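Local coordinates for protein monosaccharide-transporting ATPase (Actinobacillus succinogenes, PDB 5DTE) that probably serves as the periplasmic sugar-binding component of an ABC transporter, and holds D-allose in its ligand pocket, at residues I280-K285 / S294-D299. Sequence-based numbering, arbitrary orientation.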
loop_
_atom_site.group_PDB
_atom_site.type_symbol
_atom_site.label_atom_id
_atom_site.label_comp_id
_atom_site.label_asym_id
_atom_site.label_seq_id
_atom_site.Cartn_x
_atom_site.Cartn_y
_atom_site.Cartn_z
ATOM N N ILE A 280 -4.972 4.460 15.327
ATOM C CA ILE A 280 -4.906 4.454 16.789
ATOM C C ILE A 280 -5.743 5.577 17.398
ATOM O O ILE A 280 -6.297 5.424 18.491
ATOM C CB ILE A 280 -3.450 4.595 17.276
ATOM C CG1 ILE A 280 -2.602 3.444 16.740
ATOM C CG2 ILE A 280 -3.378 4.687 18.804
ATOM C CD1 ILE A 280 -1.122 3.764 16.677
ATOM N N GLU A 281 -5.830 6.704 16.690
ATOM C CA GLU A 281 -6.633 7.829 17.153
ATOM C C GLU A 281 -8.124 7.474 17.034
ATOM O O GLU A 281 -8.954 7.908 17.848
ATOM C CB GLU A 281 -6.301 9.100 16.361
ATOM C CG GLU A 281 -5.326 10.073 17.067
ATOM C CD GLU A 281 -6.030 11.070 18.008
ATOM O OE1 GLU A 281 -7.286 11.119 18.009
ATOM O OE2 GLU A 281 -5.323 11.813 18.736
ATOM N N HIS A 282 -8.436 6.651 16.033
ATOM C CA HIS A 282 -9.805 6.266 15.718
ATOM C C HIS A 282 -10.304 5.167 16.633
ATOM O O HIS A 282 -11.484 5.118 16.970
ATOM C CB HIS A 282 -9.910 5.809 14.262
ATOM C CG HIS A 282 -10.194 6.918 13.300
ATOM N ND1 HIS A 282 -10.646 6.688 12.008
ATOM C CD2 HIS A 282 -10.103 8.261 13.425
ATOM C CE1 HIS A 282 -10.818 7.839 11.397
ATOM N NE2 HIS A 282 -10.493 8.816 12.230
ATOM N N ALA A 283 -9.406 4.271 17.017
ATOM C CA ALA A 283 -9.743 3.238 17.990
ATOM C C ALA A 283 -10.144 3.886 19.314
ATOM O O ALA A 283 -11.192 3.569 19.874
ATOM C CB ALA A 283 -8.562 2.275 18.189
ATOM N N LEU A 284 -9.302 4.814 19.777
ATOM C CA LEU A 284 -9.469 5.514 21.048
ATOM C C LEU A 284 -10.786 6.248 21.143
ATOM O O LEU A 284 -11.405 6.281 22.211
ATOM C CB LEU A 284 -8.325 6.510 21.264
ATOM C CG LEU A 284 -6.966 5.859 21.503
ATOM C CD1 LEU A 284 -5.864 6.899 21.523
ATOM C CD2 LEU A 284 -6.985 5.056 22.788
ATOM N N LYS A 285 -11.200 6.852 20.029
ATOM C CA LYS A 285 -12.471 7.562 19.982
ATOM C C LYS A 285 -13.588 6.562 20.181
ATOM O O LYS A 285 -14.455 6.755 21.021
ATOM C CB LYS A 285 -12.651 8.316 18.665
ATOM C CG LYS A 285 -12.014 9.716 18.625
ATOM C CD LYS A 285 -12.363 10.447 17.309
ATOM C CE LYS A 285 -11.440 11.631 17.012
ATOM N NZ LYS A 285 -11.178 11.697 15.532
ATOM N N SER A 294 -16.663 6.662 8.445
ATOM C CA SER A 294 -16.547 5.269 8.006
ATOM C C SER A 294 -15.313 5.063 7.143
ATOM O O SER A 294 -14.777 3.951 7.073
ATOM C CB SER A 294 -17.785 4.818 7.242
ATOM O OG SER A 294 -18.733 4.280 8.135
ATOM N N VAL A 295 -14.881 6.137 6.481
ATOM C CA VAL A 295 -13.671 6.136 5.656
ATOM C C VAL A 295 -12.803 7.356 5.944
ATOM O O VAL A 295 -13.306 8.451 6.114
ATOM C CB VAL A 295 -14.001 6.128 4.159
ATOM C CG1 VAL A 295 -12.732 5.874 3.328
ATOM C CG2 VAL A 295 -15.051 5.089 3.859
ATOM N N TYR A 296 -11.493 7.167 6.003
ATOM C CA TYR A 296 -10.575 8.291 6.141
ATOM C C TYR A 296 -9.388 8.007 5.222
ATOM O O TYR A 296 -8.658 7.015 5.383
ATOM C CB TYR A 296 -10.158 8.503 7.613
ATOM C CG TYR A 296 -9.069 9.531 7.867
ATOM C CD1 TYR A 296 -9.367 10.783 8.415
ATOM C CD2 TYR A 296 -7.732 9.244 7.571
ATOM C CE1 TYR A 296 -8.358 11.727 8.646
ATOM C CE2 TYR A 296 -6.727 10.168 7.791
ATOM C CZ TYR A 296 -7.039 11.401 8.330
ATOM O OH TYR A 296 -6.006 12.287 8.544
ATOM N N TYR A 297 -9.250 8.883 4.232
ATOM C CA TYR A 297 -8.177 8.872 3.250
ATOM C C TYR A 297 -7.153 9.954 3.582
ATOM O O TYR A 297 -7.452 11.141 3.451
ATOM C CB TYR A 297 -8.718 9.132 1.842
ATOM C CG TYR A 297 -9.448 8.000 1.153
ATOM C CD1 TYR A 297 -8.988 6.694 1.234
ATOM C CD2 TYR A 297 -10.593 8.247 0.397
ATOM C CE1 TYR A 297 -9.652 5.657 0.590
ATOM C CE2 TYR A 297 -11.269 7.219 -0.243
ATOM C CZ TYR A 297 -10.791 5.923 -0.141
ATOM O OH TYR A 297 -11.439 4.894 -0.783
ATOM N N VAL A 298 -5.958 9.542 4.007
ATOM C CA VAL A 298 -4.819 10.445 4.130
ATOM C C VAL A 298 -4.531 11.002 2.736
ATOM O O VAL A 298 -4.839 10.340 1.733
ATOM C CB VAL A 298 -3.583 9.712 4.732
ATOM C CG1 VAL A 298 -2.290 10.199 4.135
ATOM C CG2 VAL A 298 -3.547 9.896 6.222
ATOM N N ASP A 299 -3.993 12.220 2.661
ATOM C CA ASP A 299 -3.663 12.803 1.359
ATOM C C ASP A 299 -2.205 12.573 0.963
ATOM O O ASP A 299 -1.297 13.172 1.530
ATOM C CB ASP A 299 -4.006 14.295 1.349
ATOM C CG ASP A 299 -5.508 14.533 1.415
ATOM O OD1 ASP A 299 -6.250 13.775 0.749
ATOM O OD2 ASP A 299 -5.947 15.458 2.134
#
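The contact between 280-285 and 294-299 is an aromatic pair, His-282 with Tyr-296, where helix 272-287 passes strand 295-297 at the margin of the larger parallel sheet. Near-perpendicular planes (81°) and an imidazole edge directed at the phenol face define an offset edge-to-face (T-shaped) arrangement, with ring centroids 5.7 Å apart. The offset shows in the closest approach, which is made not to the middle of the phenol ring but to its root, where His-282 CE1 comes within 3.9 Å of Tyr-296 CB. Both CB atoms project into the gap between helix and strand, and the two side chains cross at roughly a right angle. With the backbones 9.8 Å apart at their nearest CA atoms, those of His-282 and Tyr-296, the side chains span the gap, and the buried surface is correspondingly small, 68 Å² over both sides. In the N-terminal Rossmann-like lobe of this type I periplasmic binding protein, the short, weakly bonded strand at about 295-297 is the last added, at the sheet edge beside 132-135 (order 2-1-3-4-5-6), and helix 272-287 packs against that sheet: His-282 also touches Val-134, while Ala-283 reaches Ala-87 on strand 87-90. Backbone hydrogen bonds pair Ser-294 with Tyr-133 and Tyr-296 with Gly-135. In Tyr-296, CG stands anti to the backbone N (chi1 173°), which puts the side chain against Ile-278 of the same helix; OH forms a weak hydrogen bond with Lys-274 NZ. The bound allose lies about 14 Å from the Tyr-296 side chain, placing this packing outside the sugar pocket.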